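Long-range contacts in type III restriction-modification enzyme EcoP15I Mod subunit (PDB 4ZCF), which methylates the N6 of one adenine in the DNA site 5'-CAGCAG-3', using S-adenosylmethionine, and works with the Res subunit in restriction: residues A[65-69]-A[135-139]; A[72-77]-A[104-108]. All coordinates share one frame. Numbering follows the deposited sequence.

Contact 1 of 2, residues A[65-69]-A[135-139]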
ATOM      1  N   TYR A  65      15.012   1.627  16.887  1.00 42.12           N
ATOM      2  CA  TYR A  65      15.994   2.610  16.422  1.00 42.78           C
ATOM      3  C   TYR A  65      15.520   3.265  15.113  1.00 45.82           C
ATOM      4  O   TYR A  65      15.674   4.481  14.961  1.00 47.99           O
ATOM      5  CB  TYR A  65      17.383   1.950  16.227  1.00 44.85           C
ATOM      6  CG  TYR A  65      18.495   2.917  15.860  1.00 47.42           C
ATOM      7  CD1 TYR A  65      19.133   3.679  16.833  1.00 50.12           C
ATOM      8  CD2 TYR A  65      18.939   3.035  14.546  1.00 48.09           C
ATOM      9  CE1 TYR A  65      20.157   4.566  16.504  1.00 51.47           C
ATOM     10  CE2 TYR A  65      19.982   3.898  14.208  1.00 48.84           C
ATOM     11  CZ  TYR A  65      20.582   4.672  15.189  1.00 56.31           C
ATOM     12  OH  TYR A  65      21.611   5.527  14.870  1.00 55.25           O
ATOM     13  N   ALA A  66      14.981   2.464  14.162  1.00 39.42           N
ATOM     14  CA  ALA A  66      14.438   2.960  12.882  1.00 38.10           C
ATOM     15  C   ALA A  66      13.205   3.839  13.127  1.00 40.52           C
ATOM     16  O   ALA A  66      13.056   4.862  12.469  1.00 40.55           O
ATOM     17  CB  ALA A  66      14.092   1.803  11.963  1.00 38.20           C
ATOM     18  N   ARG A  67      12.358   3.471  14.104  1.00 37.39           N
ATOM     19  CA  ARG A  67      11.172   4.252  14.501  1.00 38.43           C
ATOM     20  C   ARG A  67      11.559   5.649  15.080  1.00 42.20           C
ATOM     21  O   ARG A  67      10.905   6.652  14.784  1.00 40.84           O
ATOM     22  CB  ARG A  67      10.289   3.457  15.482  1.00 39.99           C
ATOM     23  CG  ARG A  67       9.406   2.414  14.788  1.00 57.92           C
ATOM     24  CD  ARG A  67       8.351   1.802  15.701  1.00 76.18           C
ATOM     25  NE  ARG A  67       8.869   0.677  16.489  1.00 89.23           N
ATOM     26  CZ  ARG A  67       9.199   0.738  17.779  1.00105.79           C
ATOM     27  NH1 ARG A  67       9.060   1.873  18.457  1.00 91.15           N
ATOM     28  NH2 ARG A  67       9.665  -0.337  18.402  1.00 90.95           N
ATOM     29  N   LEU A  68      12.649   5.694  15.865  1.00 39.56           N
ATOM     30  CA  LEU A  68      13.230   6.891  16.471  1.00 39.53           C
ATOM     31  C   LEU A  68      13.758   7.827  15.373  1.00 43.46           C
ATOM     32  O   LEU A  68      13.345   8.990  15.306  1.00 41.96           O
ATOM     33  CB  LEU A  68      14.373   6.471  17.419  1.00 39.57           C
ATOM     34  CG  LEU A  68      15.149   7.594  18.106  1.00 43.96           C
ATOM     35  CD1 LEU A  68      14.219   8.513  18.936  1.00 43.99           C
ATOM     36  CD2 LEU A  68      16.235   7.027  18.946  1.00 44.95           C
ATOM     37  N   LEU A  69      14.642   7.286  14.498  1.00 40.84           N
ATOM     38  CA  LEU A  69      15.239   7.944  13.330  1.00 41.35           C
ATOM     39  C   LEU A  69      14.239   8.709  12.483  1.00 46.39           C
ATOM     40  O   LEU A  69      14.621   9.723  11.911  1.00 48.63           O
ATOM     41  CB  LEU A  69      15.931   6.895  12.447  1.00 41.73           C
ATOM     42  CG  LEU A  69      17.467   6.886  12.376  1.00 46.72           C
ATOM     43  CD1 LEU A  69      18.115   7.059  13.760  1.00 47.57           C
ATOM     44  CD2 LEU A  69      17.964   5.615  11.690  1.00 45.96           C
ATOM     45  N   TYR A 135      25.712  -0.767   7.069  1.00 45.79           N
ATOM     46  CA  TYR A 135      24.946   0.242   7.783  1.00 46.05           C
ATOM     47  C   TYR A 135      25.945   1.145   8.531  1.00 54.67           C
ATOM     48  O   TYR A 135      26.868   0.642   9.200  1.00 54.30           O
ATOM     49  CB  TYR A 135      23.950  -0.348   8.801  1.00 45.77           C
ATOM     50  CG  TYR A 135      23.077   0.742   9.380  1.00 45.02           C
ATOM     51  CD1 TYR A 135      23.512   1.512  10.461  1.00 45.73           C
ATOM     52  CD2 TYR A 135      21.891   1.112   8.757  1.00 45.35           C
ATOM     53  CE1 TYR A 135      22.784   2.614  10.903  1.00 44.53           C
ATOM     54  CE2 TYR A 135      21.142   2.196   9.208  1.00 45.94           C
ATOM     55  CZ  TYR A 135      21.585   2.935  10.286  1.00 49.80           C
ATOM     56  OH  TYR A 135      20.834   3.997  10.700  1.00 50.31           O
ATOM     57  N   ASN A 136      25.736   2.472   8.416  1.00 53.40           N
ATOM     58  CA  ASN A 136      26.499   3.532   9.083  1.00 54.78           C
ATOM     59  C   ASN A 136      25.689   4.828   9.015  1.00 59.29           C
ATOM     60  O   ASN A 136      25.068   5.120   7.992  1.00 58.35           O
ATOM     61  CB  ASN A 136      27.925   3.737   8.459  1.00 59.74           C
ATOM     62  CG  ASN A 136      29.045   2.843   9.020  1.00 92.73           C
ATOM     63  OD1 ASN A 136      29.107   2.500  10.219  1.00 85.33           O
ATOM     64  ND2 ASN A 136      29.985   2.467   8.159  1.00 85.71           N
ATOM     65  N   ASP A 137      25.683   5.585  10.109  1.00 57.01           N
ATOM     66  CA  ASP A 137      25.020   6.879  10.175  1.00 57.60           C
ATOM     67  C   ASP A 137      25.859   7.878  11.002  1.00 64.76           C
ATOM     68  O   ASP A 137      26.915   7.513  11.538  1.00 64.02           O
ATOM     69  CB  ASP A 137      23.567   6.750  10.673  1.00 59.25           C
ATOM     70  CG  ASP A 137      23.377   6.266  12.099  1.00 67.49           C
ATOM     71  OD1 ASP A 137      24.127   6.723  12.991  1.00 67.25           O
ATOM     72  OD2 ASP A 137      22.412   5.518  12.343  1.00 72.52           O
ATOM     73  N   ASP A 138      25.386   9.133  11.089  1.00 63.86           N
ATOM     74  CA  ASP A 138      26.036  10.224  11.818  1.00 64.93           C
ATOM     75  C   ASP A 138      25.969  10.012  13.350  1.00 69.08           C
ATOM     76  O   ASP A 138      26.997   9.702  13.960  1.00 68.98           O
ATOM     77  CB  ASP A 138      25.421  11.572  11.395  1.00 67.60           C
ATOM     78  CG  ASP A 138      23.915  11.645  11.621  1.00 86.95           C
ATOM     79  OD1 ASP A 138      23.167  10.925  10.903  1.00 88.45           O
ATOM     80  OD2 ASP A 138      23.492  12.339  12.584  1.00 95.29           O
ATOM     81  N   ARG A 139      24.746  10.154  13.938  1.00 64.86           N
ATOM     82  CA  ARG A 139      24.304  10.020  15.338  1.00 59.30           C
ATOM     83  C   ARG A 139      25.344   9.507  16.341  1.00 92.51           C
ATOM     84  O   ARG A 139      25.360   9.946  17.491  1.00 63.40           O
ATOM     85  CB  ARG A 139      23.032   9.160  15.406  1.00 57.01           C
ATOM     86  CG  ARG A 139      22.012   9.400  14.286  1.00 61.36           C
ATOM     87  CD  ARG A 139      21.132  10.602  14.562  1.00 65.24           C
ATOM     88  NE  ARG A 139      20.196  10.885  13.471  1.00 63.75           N
ATOM     89  CZ  ARG A 139      19.574  12.050  13.311  1.00 72.77           C
ATOM     90  NH1 ARG A 139      19.801  13.051  14.152  1.00 57.90           N
ATOM     91  NH2 ARG A 139      18.730  12.227  12.303  1.00 54.27           N
TER
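One turn of helix 63-71 presents Y65 and L69 to the loop segment 135-139, and R139 completes the trio that buries most of the surface here. Y65 and L69 are four residues apart, joined by the helical bond from L69 N to Y65 O (3.0 Å), so their side chains reach the same loop. The CA-to-CB bond of Y65 points toward the loop, and Y65 OH donates a hydrogen bond of 2.7 Å to D137 OD2. That oxygen also accepts Y135 OH at 2.7 Å; one carboxylate oxygen thus gathers two tyrosine hydroxyls, one from the helix and one from the loop itself. The two phenols also touch, with Y65 CE2 3.6 Å from Y135 OH, which lies at the edge of the Y65 ring. L69 fills the space beside this polar cluster: L69 CD2 lies 3.4 Å from Y135 OH, and L69 CD1 is 4.4 Å from R139 NE. R139 packs against the Y65 hydroxyl, R139 CB lying 3.9 Å from Y65 OH. Helices 143-150, 154-164 and 171-188 supply further neighbours of Y65, including L146, I160 and T176. This is packing of helix 63-71 on the loop between strand 117-122 and helix 143-150 of the Rossmann-like methyltransferase fold, a connection that includes the predicted S-adenosylmethionine-binding region 123-126 and is tied to the earlier helix through a shared aspartate.

Contact 2 of 2, residues A[72-77]-A[104-108]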
ATOM      1  N   LEU A  72      12.874  11.779  14.884  1.00 43.96           N
ATOM      2  CA  LEU A  72      13.965  12.703  15.198  1.00 42.90           C
ATOM      3  C   LEU A  72      13.814  13.922  14.271  1.00 49.81           C
ATOM      4  O   LEU A  72      13.507  13.731  13.093  1.00 49.90           O
ATOM      5  CB  LEU A  72      15.334  12.027  14.953  1.00 42.11           C
ATOM      6  CG  LEU A  72      15.972  11.316  16.140  1.00 45.34           C
ATOM      7  CD1 LEU A  72      17.226  10.570  15.734  1.00 44.20           C
ATOM      8  CD2 LEU A  72      16.298  12.275  17.247  1.00 46.80           C
ATOM      9  N   PRO A  73      13.935  15.179  14.760  1.00 48.15           N
ATOM     10  CA  PRO A  73      13.675  16.328  13.869  1.00 47.93           C
ATOM     11  C   PRO A  73      14.872  16.753  12.995  1.00 51.53           C
ATOM     12  O   PRO A  73      16.011  16.415  13.337  1.00 50.59           O
ATOM     13  CB  PRO A  73      13.271  17.422  14.860  1.00 49.24           C
ATOM     14  CG  PRO A  73      14.112  17.132  16.064  1.00 52.99           C
ATOM     15  CD  PRO A  73      14.250  15.631  16.136  1.00 48.86           C
ATOM     16  N   PRO A  74      14.663  17.544  11.909  1.00 48.47           N
ATOM     17  CA  PRO A  74      15.816  18.011  11.123  1.00 48.69           C
ATOM     18  C   PRO A  74      16.793  18.838  11.955  1.00 53.18           C
ATOM     19  O   PRO A  74      16.377  19.639  12.791  1.00 53.25           O
ATOM     20  CB  PRO A  74      15.188  18.819   9.978  1.00 50.12           C
ATOM     21  CG  PRO A  74      13.771  18.375   9.926  1.00 54.42           C
ATOM     22  CD  PRO A  74      13.397  18.048  11.338  1.00 50.00           C
ATOM     23  N   LYS A  75      18.092  18.545  11.773  1.00 49.21           N
ATOM     24  CA  LYS A  75      19.291  19.109  12.411  1.00 47.86           C
ATOM     25  C   LYS A  75      19.974  20.108  11.428  1.00 49.67           C
ATOM     26  O   LYS A  75      21.078  20.585  11.705  1.00 51.25           O
ATOM     27  CB  LYS A  75      20.290  17.940  12.614  1.00 50.10           C
ATOM     28  CG  LYS A  75      20.495  17.420  14.028  1.00 65.87           C
ATOM     29  CD  LYS A  75      21.570  16.326  13.999  1.00 76.57           C
ATOM     30  CE  LYS A  75      21.994  15.846  15.368  1.00 90.73           C
ATOM     31  NZ  LYS A  75      22.918  14.677  15.291  1.00 95.99           N
ATOM     32  N   THR A  76      19.365  20.339  10.247  1.00 41.46           N
ATOM     33  CA  THR A  76      19.945  21.143   9.178  1.00 38.52           C
ATOM     34  C   THR A  76      19.003  22.221   8.648  1.00 39.15           C
ATOM     35  O   THR A  76      17.846  22.334   9.061  1.00 37.56           O
ATOM     36  CB  THR A  76      20.330  20.201   7.999  1.00 41.28           C
ATOM     37  OG1 THR A  76      19.198  19.420   7.604  1.00 39.66           O
ATOM     38  CG2 THR A  76      21.505  19.291   8.299  1.00 33.34           C
ATOM     39  N   LEU A  77      19.522  23.016   7.706  1.00 34.99           N
ATOM     40  CA  LEU A  77      18.793  24.021   6.953  1.00 33.70           C
ATOM     41  C   LEU A  77      18.993  23.685   5.453  1.00 37.13           C
ATOM     42  O   LEU A  77      19.833  22.858   5.098  1.00 34.53           O
ATOM     43  CB  LEU A  77      19.299  25.450   7.251  1.00 33.50           C
ATOM     44  CG  LEU A  77      19.424  25.944   8.703  1.00 38.38           C
ATOM     45  CD1 LEU A  77      19.837  27.408   8.723  1.00 38.62           C
ATOM     46  CD2 LEU A  77      18.105  25.803   9.481  1.00 38.18           C
ATOM     47  N   GLU A 104      17.007  13.175   5.834  1.00 35.05           N
ATOM     48  CA  GLU A 104      17.017  14.567   6.283  1.00 34.22           C
ATOM     49  C   GLU A 104      16.298  15.465   5.255  1.00 36.59           C
ATOM     50  O   GLU A 104      15.436  16.278   5.630  1.00 35.59           O
ATOM     51  CB  GLU A 104      18.467  15.016   6.521  1.00 35.92           C
ATOM     52  CG  GLU A 104      18.585  16.350   7.242  1.00 48.45           C
ATOM     53  CD  GLU A 104      18.233  16.414   8.718  1.00 59.41           C
ATOM     54  OE1 GLU A 104      17.997  15.354   9.341  1.00 40.89           O
ATOM     55  OE2 GLU A 104      18.232  17.542   9.260  1.00 50.63           O
ATOM     56  N   VAL A 105      16.600  15.253   3.952  1.00 33.06           N
ATOM     57  CA  VAL A 105      15.956  15.978   2.847  1.00 32.86           C
ATOM     58  C   VAL A 105      14.433  15.747   2.786  1.00 39.05           C
ATOM     59  O   VAL A 105      13.696  16.705   2.599  1.00 42.27           O
ATOM     60  CB  VAL A 105      16.663  15.766   1.492  1.00 35.69           C
ATOM     61  CG1 VAL A 105      15.864  16.382   0.360  1.00 35.79           C
ATOM     62  CG2 VAL A 105      18.089  16.318   1.515  1.00 34.76           C
ATOM     63  N   LEU A 106      13.965  14.506   2.982  1.00 35.00           N
ATOM     64  CA  LEU A 106      12.531  14.159   2.981  1.00 34.81           C
ATOM     65  C   LEU A 106      11.809  14.800   4.162  1.00 41.15           C
ATOM     66  O   LEU A 106      10.707  15.300   3.978  1.00 41.33           O
ATOM     67  CB  LEU A 106      12.316  12.634   2.998  1.00 34.37           C
ATOM     68  CG  LEU A 106      12.661  11.838   1.752  1.00 36.65           C
ATOM     69  CD1 LEU A 106      12.667  10.365   2.053  1.00 35.65           C
ATOM     70  CD2 LEU A 106      11.713  12.156   0.629  1.00 38.30           C
ATOM     71  N   LYS A 107      12.449  14.838   5.361  1.00 38.96           N
ATOM     72  CA  LYS A 107      11.900  15.515   6.548  1.00 38.64           C
ATOM     73  C   LYS A 107      11.645  17.010   6.306  1.00 44.78           C
ATOM     74  O   LYS A 107      10.646  17.530   6.818  1.00 46.78           O
ATOM     75  CB  LYS A 107      12.790  15.322   7.772  1.00 40.20           C
ATOM     76  CG  LYS A 107      12.733  13.914   8.359  1.00 40.65           C
ATOM     77  CD  LYS A 107      13.730  13.796   9.482  1.00 44.51           C
ATOM     78  CE  LYS A 107      13.697  12.446  10.132  1.00 46.86           C
ATOM     79  NZ  LYS A 107      14.726  12.354  11.203  1.00 46.74           N
ATOM     80  N   HIS A 108      12.506  17.700   5.508  1.00 40.04           N
ATOM     81  CA  HIS A 108      12.297  19.127   5.178  1.00 39.28           C
ATOM     82  C   HIS A 108      11.113  19.321   4.186  1.00 44.47           C
ATOM     83  O   HIS A 108      10.546  20.428   4.086  1.00 43.59           O
ATOM     84  CB  HIS A 108      13.572  19.754   4.569  1.00 39.66           C
ATOM     85  CG  HIS A 108      14.669  20.067   5.546  1.00 42.27           C
ATOM     86  ND1 HIS A 108      14.660  21.219   6.287  1.00 43.55           N
ATOM     87  CD2 HIS A 108      15.811  19.392   5.809  1.00 43.19           C
ATOM     88  CE1 HIS A 108      15.758  21.184   7.019  1.00 42.35           C
ATOM     89  NE2 HIS A 108      16.474  20.096   6.773  1.00 42.48           N
TER
HETATM   90  O   HOH W   1      17.535  14.714  11.989  1.00 58.25           O
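P74 lies over one face of the H108 imidazole, its CB 4.0 Å from the ring centroid in a CH-pi contact, while P74 CG meets K107 CB at 3.9 Å on the same helix. Beside this apolar patch runs a dense polar network. E104, the residue nearest P74 across the backbones, turns its carboxylate to the chain leading into strand 76-80: E104 OE2 accepts K75 N at 2.7 Å, T76 OG1 at 2.7 Å and, weakly, T76 N at 3.2 Å. The threonine hydroxyl is itself an acceptor for H108 NE2, with 2.9 Å between H108 NE2 and T76 OG1, so H108 donates to T76, which donates to E104, in a chain of hydrogen bonds. The other carboxylate oxygen is used as well, for a water spans E104 OE1 (2.8 Å) and P73 O (2.7 Å). K107, fully extended beyond CB, brings its NZ to L72 O at 2.6 Å, and the same ammonium also bonds to L69 O of helix 63-71. L512 of strand 508-514, the sheet neighbour of edge strand 76-80, packs against T76, E104 and H108. The bonding is consistent with an ionised E104, both of whose oxygens accept, an H108 that carries a proton on NE2, and a lysine ammonium solvated by the carbonyls of L72 and L69.

How the contacts relate
Contact 2 is nested within the chain loop closed by contact 1, and their centres lie 13 Å apart. Helix 63-71 leads directly into the segment 72-77, and K107 joins the two regions: its NZ is 2.7 Å from L69 O, a probable hydrogen bond. R139 gives a second junction, with R139 CZ 3.7 Å from L72 CD1, and K75 NZ makes a long, weak ion pair with D138 OD2 at 3.6 Å. F176 of the restriction subunit packs on both L68 and L72. Both contacts are structural packing remote from the DNA, their nearest atoms about 31 Å (contact 1) and 28 Å (contact 2) from it.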